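Local coordinates for endoglucanase EG-II (Hypocrea jecorina, PDB 3QR3), which catalyses the hydrolysis of internal beta-1,4-glucosidic bonds in cellulose, acting as an endoglucanase through a TIM-barrel catalytic domain, at residues 102-107 and 127-132; 59-64 and 291-296; 220-225 and 271-276. All coordinates share one frame; numbering follows the deposited sequence.

How the contacts relate
The three contacts run from the outer wall of the TIM barrel through its interior to a loop on the far side. Contact 1 seats a helix on strand 99-104, and contact 2, centred about 16 Å away, bridges over strand 5-11 on the barrel's inner side. Strands 99-104 and 59-64 are neighbours in the sheet, with Asp103 O 2.8 Å from Val64 N and His105 N 2.9 Å from Val64 O. Contact 3 lies about 18 Å from contact 2, centre to centre, and meets it where Trp293 CB is 3.5 Å from Tyr221 OH. Contacts 1 and 3 are about 29 Å apart between centres. Arg61 and Tyr221 both bind Glu260, in what is probably the active-site region.

Contact 1 of 3, residues 102-107 and 127-132; sequences VDIHNY and SLWSQL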
loop_
_atom_site.group_PDB
_atom_site.type_symbol
_atom_site.label_atom_id
_atom_site.label_comp_id
_atom_site.label_asym_id
_atom_site.label_seq_id
_atom_site.Cartn_x
_atom_site.Cartn_y
_atom_site.Cartn_z
ATOM N N VAL A 102 0.786 -5.321 -4.223
ATOM C CA VAL A 102 -0.608 -5.620 -4.520
ATOM C C VAL A 102 -1.388 -5.320 -3.250
ATOM O O VAL A 102 -1.175 -5.955 -2.220
ATOM C CB VAL A 102 -0.775 -7.094 -4.939
ATOM C CG1 VAL A 102 -2.269 -7.485 -5.046
ATOM C CG2 VAL A 102 -0.057 -7.348 -6.258
ATOM N N ASP A 103 -2.255 -4.316 -3.304
ATOM C CA ASP A 103 -2.946 -3.837 -2.101
ATOM C C ASP A 103 -4.445 -4.039 -2.227
ATOM O O ASP A 103 -5.087 -3.432 -3.086
ATOM C CB ASP A 103 -2.634 -2.353 -1.854
ATOM C CG ASP A 103 -3.741 -1.630 -1.092
ATOM O OD1 ASP A 103 -4.193 -2.147 -0.050
ATOM O OD2 ASP A 103 -4.152 -0.526 -1.528
ATOM N N ILE A 104 -4.997 -4.903 -1.380
ATOM C CA ILE A 104 -6.442 -5.124 -1.353
ATOM C C ILE A 104 -7.070 -4.013 -0.514
ATOM O O ILE A 104 -6.887 -3.969 0.691
ATOM C CB ILE A 104 -6.782 -6.516 -0.786
ATOM C CG1 ILE A 104 -6.091 -7.602 -1.614
ATOM C CG2 ILE A 104 -8.287 -6.759 -0.815
ATOM C CD1 ILE A 104 -6.538 -7.629 -3.076
ATOM N N HIS A 105 -7.789 -3.100 -1.163
ATOM C CA HIS A 105 -8.164 -1.840 -0.523
ATOM C C HIS A 105 -9.529 -1.974 0.175
ATOM O O HIS A 105 -10.490 -1.304 -0.199
ATOM C CB HIS A 105 -8.192 -0.727 -1.584
ATOM C CG HIS A 105 -7.718 0.604 -1.088
ATOM N ND1 HIS A 105 -6.395 0.859 -0.781
ATOM C CD2 HIS A 105 -8.391 1.754 -0.851
ATOM C CE1 HIS A 105 -6.277 2.112 -0.373
ATOM N NE2 HIS A 105 -7.473 2.677 -0.411
ATOM N N ASN A 106 -9.619 -2.833 1.191
ATOM C CA ASN A 106 -10.935 -3.195 1.728
ATOM C C ASN A 106 -11.236 -2.988 3.215
ATOM O O ASN A 106 -12.305 -3.372 3.681
ATOM C CB ASN A 106 -11.294 -4.620 1.334
ATOM C CG ASN A 106 -11.944 -4.697 -0.022
ATOM O OD1 ASN A 106 -13.158 -4.847 -0.127
ATOM N ND2 ASN A 106 -11.141 -4.591 -1.073
ATOM N N TYR A 107 -10.305 -2.398 3.952
ATOM C CA TYR A 107 -10.540 -2.037 5.344
ATOM C C TYR A 107 -10.980 -3.239 6.186
ATOM O O TYR A 107 -11.759 -3.091 7.128
ATOM C CB TYR A 107 -11.571 -0.905 5.415
ATOM C CG TYR A 107 -11.191 0.275 4.549
ATOM C CD1 TYR A 107 -11.566 0.327 3.214
ATOM C CD2 TYR A 107 -10.437 1.323 5.059
ATOM C CE1 TYR A 107 -11.212 1.394 2.410
ATOM C CE2 TYR A 107 -10.076 2.409 4.253
ATOM C CZ TYR A 107 -10.472 2.430 2.934
ATOM O OH TYR A 107 -10.127 3.483 2.124
ATOM N N SER A 127 -8.717 -17.651 0.316
ATOM C CA SER A 127 -8.952 -18.083 -1.060
ATOM C C SER A 127 -8.538 -17.012 -2.080
ATOM O O SER A 127 -7.999 -17.326 -3.144
ATOM C CB SER A 127 -10.423 -18.439 -1.247
ATOM O OG SER A 127 -10.884 -18.018 -2.509
ATOM N N LEU A 128 -8.791 -15.750 -1.753
ATOM C CA LEU A 128 -8.355 -14.653 -2.614
ATOM C C LEU A 128 -6.826 -14.634 -2.674
ATOM O O LEU A 128 -6.234 -14.648 -3.747
ATOM C CB LEU A 128 -8.878 -13.317 -2.084
ATOM C CG LEU A 128 -8.234 -12.071 -2.694
ATOM C CD1 LEU A 128 -8.738 -11.872 -4.118
ATOM C CD2 LEU A 128 -8.500 -10.828 -1.825
ATOM N N TRP A 129 -6.189 -14.641 -1.510
ATOM C CA TRP A 129 -4.738 -14.535 -1.455
ATOM C C TRP A 129 -4.021 -15.777 -1.976
ATOM O O TRP A 129 -2.930 -15.684 -2.530
ATOM C CB TRP A 129 -4.265 -14.145 -0.054
ATOM C CG TRP A 129 -4.343 -12.667 0.141
ATOM C CD1 TRP A 129 -5.191 -11.982 0.969
ATOM C CD2 TRP A 129 -3.569 -11.679 -0.546
ATOM N NE1 TRP A 129 -4.972 -10.631 0.854
ATOM C CE2 TRP A 129 -3.981 -10.418 -0.068
ATOM C CE3 TRP A 129 -2.559 -11.739 -1.513
ATOM C CZ2 TRP A 129 -3.418 -9.221 -0.528
ATOM C CZ3 TRP A 129 -2.003 -10.546 -1.971
ATOM C CH2 TRP A 129 -2.436 -9.308 -1.477
ATOM N N SER A 130 -4.642 -16.939 -1.826
ATOM C CA SER A 130 -4.028 -18.165 -2.319
ATOM C C SER A 130 -3.904 -18.087 -3.844
ATOM O O SER A 130 -2.881 -18.456 -4.429
ATOM C CB SER A 130 -4.860 -19.379 -1.892
ATOM O OG SER A 130 -4.232 -20.584 -2.272
ATOM N N GLN A 131 -4.947 -17.576 -4.488
ATOM C CA GLN A 131 -4.935 -17.430 -5.934
ATOM C C GLN A 131 -3.917 -16.404 -6.415
ATOM O O GLN A 131 -3.195 -16.650 -7.379
ATOM C CB GLN A 131 -6.325 -17.061 -6.452
ATOM C CG GLN A 131 -7.352 -18.155 -6.241
ATOM C CD GLN A 131 -8.706 -17.731 -6.739
ATOM O OE1 GLN A 131 -8.980 -17.789 -7.933
ATOM N NE2 GLN A 131 -9.557 -17.284 -5.828
ATOM N N LEU A 132 -3.861 -15.255 -5.751
ATOM C CA LEU A 132 -2.877 -14.239 -6.111
ATOM C C LEU A 132 -1.455 -14.770 -5.922
ATOM O O LEU A 132 -0.591 -14.561 -6.762
ATOM C CB LEU A 132 -3.097 -12.968 -5.292
ATOM C CG LEU A 132 -4.381 -12.222 -5.652
ATOM C CD1 LEU A 132 -4.666 -11.112 -4.640
ATOM C CD2 LEU A 132 -4.250 -11.666 -7.070
#
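Strand 102-104 and helix 127-132 run nearly antiparallel, at 167°, with their axes 11.8 Å apart, and the side chains that meet across the gap are apolar apart from the indole N-H, which bonds outside the contact. The main bump is Ile104. Its CG1 stands anti to the carbonyl carbon (chi1 -57°), which sends the longer branch out from the strand into a hollow lined by Leu128 and Trp129 and, one turn on, Leu132. On one wall, Ile104 CG1 presses on Trp129 CZ2 at 3.3 Å, a tight fit that strikes the indole obliquely. On another, Ile104 CD1 meets Leu128 CD2 tip to tip at 4.0 Å. The third wall is looser, with Ile104 CD1 lying 4.3 Å from Leu132 CD1.

Val102, two residues back on the same face of the strand, fits beside the far end of the indole: its CG1 is 4.0 Å from Trp129 CH2, the two side chains sliding past each other in opposite directions. Val102 O also sits at the ring edge, near its plane and 3.7 Å from Trp129 CH2. Leu132 CD1 closes over one face of the indole, displaced toward its rim. An alanine in place of Trp129 would probably loosen the seating of Ile104 and Val102, since both touch the six-membered ring (CZ2 and CH2), and would remove the bond from NE1 to Ile146 O.

This is the strand-and-helix layering of a beta-alpha barrel, in which helix 122-136 backs the outer side of strand 99-104. Trp129 NE1 bonds to Ile146 O, just past neighbouring strand 142-145, and Phe125 meets the same indole edge-to-face. Trp66 and Leu69 of helix 66-69 add to the packing of Ile104, while, from helix 80-95, Tyr86 touches Val102 and Ile83 touches Leu132.

Contact 2 of 3, residues 59-64 and 291-296; sequences IFRLPV and VGWGAG
Apolar packing opens the contact between 59-64 and 291-296, two strands that are separated in the sheet by strand 5-11 and therefore meet through the barrel interior. Val291 forks between two partners. Its CG2 lies 4.1 Å from Ile59 CG2, the side chains crossing at about a right angle, and its CG1, anti to the backbone N (chi1 -169°), lies 4.0 Å from Arg61 CB, so the base of the arginine serves as hydrocarbon. Further along, Pro63 CG comes within 3.8 Å of Trp293 CZ3, meeting the indole obliquely as ring and proline slide past each other.

A second kind of contact joins the charged end of Arg61 to the same indole corner. Arg61 leaves the strand with CG anti to the backbone N and stays extended as far as NE. NH1 then stands 4.2 Å from Trp293 CZ3, which lies at the edge of the guanidinium, near its plane. With the two planes 65° apart, this is a crossing and not a stack.

Polar bonds to surrounding residues fix both groups. Arg61 NH1 forms a salt bridge with Glu260 and a hydrogen bond with Asn9 OD1, and NH2 bonds to Asn148 OD1; Trp293 NE1 pairs with Tyr302 OH. A cis peptide bond follows Trp293, where the chain turns a corner, as seen in other family 5 glycosidases, and a sulfate, probably from the crystallisation liquor, lies about 3 Å from the Trp293 side chain.

The buried guanidinium, gripped through both terminal nitrogens, would be expected to favour the ionised form of Glu260. Glu260 lies near the C-terminal end of the seventh barrel strand, where family 5 enzymes carry their nucleophile, so the charge probably helps to tune the active site.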
loop_
_atom_site.group_PDB
_atom_site.type_symbol
_atom_site.label_atom_id
_atom_site.label_comp_id
_atom_site.label_asym_id
_atom_site.label_seq_id
_atom_site.Cartn_x
_atom_site.Cartn_y
_atom_site.Cartn_z
ATOM N N ILE A 59 9.678 1.480 -5.780
ATOM C CA ILE A 59 8.499 0.715 -5.397
ATOM C C ILE A 59 7.212 1.444 -5.786
ATOM O O ILE A 59 7.161 2.671 -5.793
ATOM C CB ILE A 59 8.520 0.397 -3.887
ATOM C CG1 ILE A 59 7.485 -0.681 -3.536
ATOM C CG2 ILE A 59 8.318 1.675 -3.067
ATOM C CD1 ILE A 59 7.790 -1.430 -2.254
ATOM N N PHE A 60 6.188 0.681 -6.150
ATOM C CA PHE A 60 4.847 1.238 -6.346
ATOM C C PHE A 60 3.827 0.360 -5.661
ATOM O O PHE A 60 4.006 -0.848 -5.557
ATOM C CB PHE A 60 4.529 1.406 -7.835
ATOM C CG PHE A 60 5.510 2.294 -8.528
ATOM C CD1 PHE A 60 5.456 3.660 -8.350
ATOM C CD2 PHE A 60 6.528 1.757 -9.290
ATOM C CE1 PHE A 60 6.388 4.499 -8.949
ATOM C CE2 PHE A 60 7.460 2.581 -9.903
ATOM C CZ PHE A 60 7.389 3.957 -9.727
ATOM N N ARG A 61 2.770 0.986 -5.170
ATOM C CA ARG A 61 1.683 0.269 -4.540
ATOM C C ARG A 61 0.477 0.407 -5.453
ATOM O O ARG A 61 0.182 1.507 -5.941
ATOM C CB ARG A 61 1.395 0.885 -3.178
ATOM C CG ARG A 61 0.336 0.181 -2.350
ATOM C CD ARG A 61 0.533 0.590 -0.905
ATOM N NE ARG A 61 -0.440 0.060 0.050
ATOM C CZ ARG A 61 -1.565 0.673 0.395
ATOM N NH1 ARG A 61 -1.921 1.819 -0.189
ATOM N NH2 ARG A 61 -2.349 0.123 1.309
ATOM N N LEU A 62 -0.209 -0.708 -5.690
ATOM C CA LEU A 62 -1.294 -0.750 -6.671
ATOM C C LEU A 62 -2.595 -1.177 -6.007
ATOM O O LEU A 62 -2.942 -2.371 -5.994
ATOM C CB LEU A 62 -0.941 -1.714 -7.806
ATOM C CG LEU A 62 0.437 -1.562 -8.472
ATOM C CD1 LEU A 62 0.598 -2.568 -9.616
ATOM C CD2 LEU A 62 0.650 -0.148 -8.993
ATOM N N PRO A 63 -3.320 -0.204 -5.442
ATOM C CA PRO A 63 -4.567 -0.466 -4.724
ATOM C C PRO A 63 -5.615 -1.035 -5.649
ATOM O O PRO A 63 -5.767 -0.543 -6.766
ATOM C CB PRO A 63 -5.010 0.929 -4.269
ATOM C CG PRO A 63 -3.804 1.751 -4.302
ATOM C CD PRO A 63 -2.977 1.224 -5.435
ATOM N N VAL A 64 -6.334 -2.054 -5.186
ATOM C CA VAL A 64 -7.426 -2.614 -5.973
ATOM C C VAL A 64 -8.492 -3.188 -5.054
ATOM O O VAL A 64 -8.191 -3.701 -3.967
ATOM C CB VAL A 64 -6.934 -3.688 -6.964
ATOM C CG1 VAL A 64 -6.183 -4.778 -6.226
ATOM C CG2 VAL A 64 -8.128 -4.274 -7.752
ATOM N N VAL A 291 5.925 5.173 0.814
ATOM C CA VAL A 291 5.135 5.253 -0.413
ATOM C C VAL A 291 4.116 6.388 -0.324
ATOM O O VAL A 291 3.243 6.380 0.536
ATOM C CB VAL A 291 4.388 3.927 -0.695
ATOM C CG1 VAL A 291 3.793 3.936 -2.100
ATOM C CG2 VAL A 291 5.329 2.732 -0.527
ATOM N N GLY A 292 4.223 7.360 -1.217
ATOM C CA GLY A 292 3.362 8.531 -1.167
ATOM C C GLY A 292 1.963 8.240 -1.674
ATOM O O GLY A 292 1.777 7.350 -2.505
ATOM N N TRP A 293 0.983 8.979 -1.155
ATOM C CA TRP A 293 -0.404 8.936 -1.641
ATOM C C TRP A 293 -0.811 10.339 -2.114
ATOM O O TRP A 293 -0.756 11.289 -1.333
ATOM C CB TRP A 293 -1.357 8.479 -0.521
ATOM C CG TRP A 293 -2.800 8.342 -0.980
ATOM C CD1 TRP A 293 -3.741 9.335 -1.037
ATOM C CD2 TRP A 293 -3.450 7.149 -1.450
ATOM N NE1 TRP A 293 -4.931 8.836 -1.516
ATOM C CE2 TRP A 293 -4.781 7.499 -1.778
ATOM C CE3 TRP A 293 -3.034 5.825 -1.635
ATOM C CZ2 TRP A 293 -5.702 6.570 -2.276
ATOM C CZ3 TRP A 293 -3.950 4.899 -2.115
ATOM C CH2 TRP A 293 -5.271 5.279 -2.438
ATOM N N GLY A 294 -1.221 10.487 -3.376
ATOM C CA GLY A 294 -1.362 9.387 -4.316
ATOM C C GLY A 294 -1.332 9.886 -5.755
ATOM O O GLY A 294 -1.663 11.042 -6.033
ATOM N N ALA A 295 -0.910 9.019 -6.671
ATOM C CA ALA A 295 -0.885 9.352 -8.094
ATOM C C ALA A 295 -1.798 8.372 -8.840
ATOM O O ALA A 295 -2.797 7.913 -8.284
ATOM C CB ALA A 295 0.552 9.313 -8.639
ATOM N N GLY A 296 -1.455 8.032 -10.079
ATOM C CA GLY A 296 -2.304 7.157 -10.866
ATOM C C GLY A 296 -3.467 7.976 -11.412
ATOM O O GLY A 296 -3.252 8.968 -12.111
#

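Contact 3 of 3, residues 220-225 and 271-276; sequences KYLDSD and QDMCQQ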
loop_
_atom_site.group_PDB
_atom_site.type_symbol
_atom_site.label_atom_id
_atom_site.label_comp_id
_atom_site.label_asym_id
_atom_site.label_seq_id
_atom_site.Cartn_x
_atom_site.Cartn_y
_atom_site.Cartn_z
ATOM N N LYS A 220 0.634 6.790 7.796
ATOM C CA LYS A 220 0.608 7.979 8.643
ATOM C C LYS A 220 0.485 9.232 7.800
ATOM O O LYS A 220 1.256 9.435 6.859
ATOM C CB LYS A 220 1.862 8.068 9.524
ATOM C CG LYS A 220 1.688 8.953 10.764
ATOM C CD LYS A 220 0.566 8.432 11.678
ATOM C CE LYS A 220 0.354 9.336 12.889
ATOM N NZ LYS A 220 -0.119 10.714 12.516
ATOM N N TYR A 221 -0.490 10.067 8.140
ATOM C CA TYR A 221 -0.668 11.349 7.475
ATOM C C TYR A 221 -0.201 12.492 8.364
ATOM O O TYR A 221 0.165 12.289 9.525
ATOM C CB TYR A 221 -2.121 11.526 6.987
ATOM C CG TYR A 221 -2.381 10.618 5.816
ATOM C CD1 TYR A 221 -1.927 10.952 4.548
ATOM C CD2 TYR A 221 -3.007 9.396 5.986
ATOM C CE1 TYR A 221 -2.127 10.112 3.472
ATOM C CE2 TYR A 221 -3.207 8.549 4.918
ATOM C CZ TYR A 221 -2.763 8.910 3.667
ATOM O OH TYR A 221 -2.955 8.073 2.599
ATOM N N LEU A 222 -0.171 13.690 7.801
ATOM C CA LEU A 222 0.516 14.792 8.460
ATOM C C LEU A 222 -0.421 15.939 8.808
ATOM O O LEU A 222 0.014 16.949 9.356
ATOM C CB LEU A 222 1.688 15.293 7.605
ATOM C CG LEU A 222 2.942 14.399 7.561
ATOM C CD1 LEU A 222 2.679 13.072 6.836
ATOM C CD2 LEU A 222 4.102 15.140 6.904
ATOM N N ASP A 223 -1.704 15.780 8.505
ATOM C CA ASP A 223 -2.672 16.808 8.857
ATOM C C ASP A 223 -3.183 16.631 10.286
ATOM O O ASP A 223 -2.875 15.639 10.950
ATOM C CB ASP A 223 -3.812 16.906 7.831
ATOM C CG ASP A 223 -4.549 15.594 7.621
ATOM O OD1 ASP A 223 -4.069 14.543 8.100
ATOM O OD2 ASP A 223 -5.621 15.620 6.965
ATOM N N SER A 224 -3.956 17.609 10.752
ATOM C CA SER A 224 -4.367 17.690 12.156
ATOM C C SER A 224 -5.092 16.455 12.716
ATOM O O SER A 224 -4.984 16.163 13.910
ATOM C CB SER A 224 -5.212 18.951 12.385
ATOM O OG SER A 224 -6.304 19.001 11.480
ATOM N N ASP A 225 -5.827 15.732 11.872
ATOM C CA ASP A 225 -6.562 14.552 12.340
ATOM C C ASP A 225 -6.078 13.237 11.718
ATOM O O ASP A 225 -6.791 12.235 11.741
ATOM C CB ASP A 225 -8.057 14.717 12.079
ATOM C CG ASP A 225 -8.373 14.871 10.608
ATOM O OD1 ASP A 225 -7.421 14.929 9.799
ATOM O OD2 ASP A 225 -9.572 14.942 10.260
ATOM N N GLN A 271 7.855 21.275 4.290
ATOM C CA GLN A 271 8.703 21.242 5.476
ATOM C C GLN A 271 8.506 19.961 6.287
ATOM O O GLN A 271 9.473 19.250 6.556
ATOM C CB GLN A 271 8.504 22.475 6.364
ATOM C CG GLN A 271 9.294 22.389 7.675
ATOM C CD GLN A 271 9.315 23.691 8.459
ATOM O OE1 GLN A 271 9.598 23.702 9.659
ATOM N NE2 GLN A 271 9.015 24.793 7.785
ATOM N N ASP A 272 7.263 19.657 6.661
ATOM C CA ASP A 272 6.977 18.507 7.521
ATOM C C ASP A 272 7.247 17.154 6.868
ATOM O O ASP A 272 7.755 16.236 7.512
ATOM C CB ASP A 272 5.539 18.559 8.049
ATOM C CG ASP A 272 5.323 19.683 9.051
ATOM O OD1 ASP A 272 6.311 20.360 9.413
ATOM O OD2 ASP A 272 4.165 19.890 9.479
ATOM N N MET A 273 6.904 17.020 5.595
ATOM C CA MET A 273 7.136 15.758 4.910
ATOM C C MET A 273 8.622 15.496 4.760
ATOM O O MET A 273 9.070 14.355 4.854
ATOM C CB MET A 273 6.468 15.727 3.540
ATOM C CG MET A 273 6.749 14.445 2.766
ATOM S SD MET A 273 6.074 12.981 3.593
ATOM C CE MET A 273 4.315 13.193 3.317
ATOM N N CYS A 274 9.394 16.551 4.519
ATOM C CA CYS A 274 10.818 16.357 4.333
ATOM C C CYS A 274 11.474 15.961 5.658
ATOM O O CYS A 274 12.364 15.129 5.673
ATOM C CB CYS A 274 11.477 17.578 3.682
ATOM S SG CYS A 274 11.110 17.698 1.883
ATOM N N GLN A 275 11.011 16.540 6.763
ATOM C CA GLN A 275 11.467 16.125 8.088
ATOM C C GLN A 275 11.110 14.667 8.349
ATOM O O GLN A 275 11.923 13.909 8.859
ATOM C CB GLN A 275 10.870 17.022 9.178
ATOM C CG GLN A 275 11.427 18.436 9.131
ATOM C CD GLN A 275 10.730 19.388 10.076
ATOM O OE1 GLN A 275 9.712 19.056 10.684
ATOM N NE2 GLN A 275 11.273 20.593 10.196
ATOM N N GLN A 276 9.892 14.276 7.982
ATOM C CA GLN A 276 9.450 12.911 8.200
ATOM C C GLN A 276 10.329 11.934 7.428
ATOM O O GLN A 276 10.828 10.954 7.984
ATOM C CB GLN A 276 7.986 12.731 7.775
ATOM C CG GLN A 276 7.436 11.349 8.158
ATOM C CD GLN A 276 6.043 11.106 7.615
ATOM O OE1 GLN A 276 5.865 10.800 6.435
ATOM N NE2 GLN A 276 5.049 11.235 8.475
#
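Leu222 carries this contact, directed from the loop 220-225 onto the side of helix 271-276. Its CG stands anti to the carbonyl carbon and beside the backbone N (chi1 -74°), and the second torsion then turns CD2 to the helix backbone and CD1 to the side-chain ends. CD2 lies 3.6 Å from Met273 N and 3.7 Å from Asp272 C, while Asp272 CB touches it from the side at 3.9 Å.

Met273 crosses Leu222 at about a right angle. Its chain starts anti to the backbone N but bends at both chi2 (64°) and chi3 (72°), and this curl brings CE back to 3.9 Å from Leu222 CD1, with Leu222 CD2 little further from the same methyl at 4.1 Å. Gln276, one turn further on, reaches out extended and crosses the leucine obliquely, with its amide carbon CD 4.0 Å from Leu222 CD1. CD1 thus has the methionine methyl and the glutamine amide on adjoining sides, while CD2 rests on the peptide joining Asp272 to Met273.

Lys220 begins toward the helix, but its chain leads away to Asn237 OD1, while Tyr221 faces the other way and bonds through OH to Glu260. Next to Met273, Cys274 is disulfide-bonded to Cys324 of helix 319-325.

Chemically, then, the loop after strand 214-219 is joined to helix 267-281 by one aliphatic side chain, with dispersion contacts in place of any polar bond between the two segments. The polar chemistry lies on the other side of the loop, where Tyr221 turns from the helix to Glu260, the probable nucleophile by family analogy.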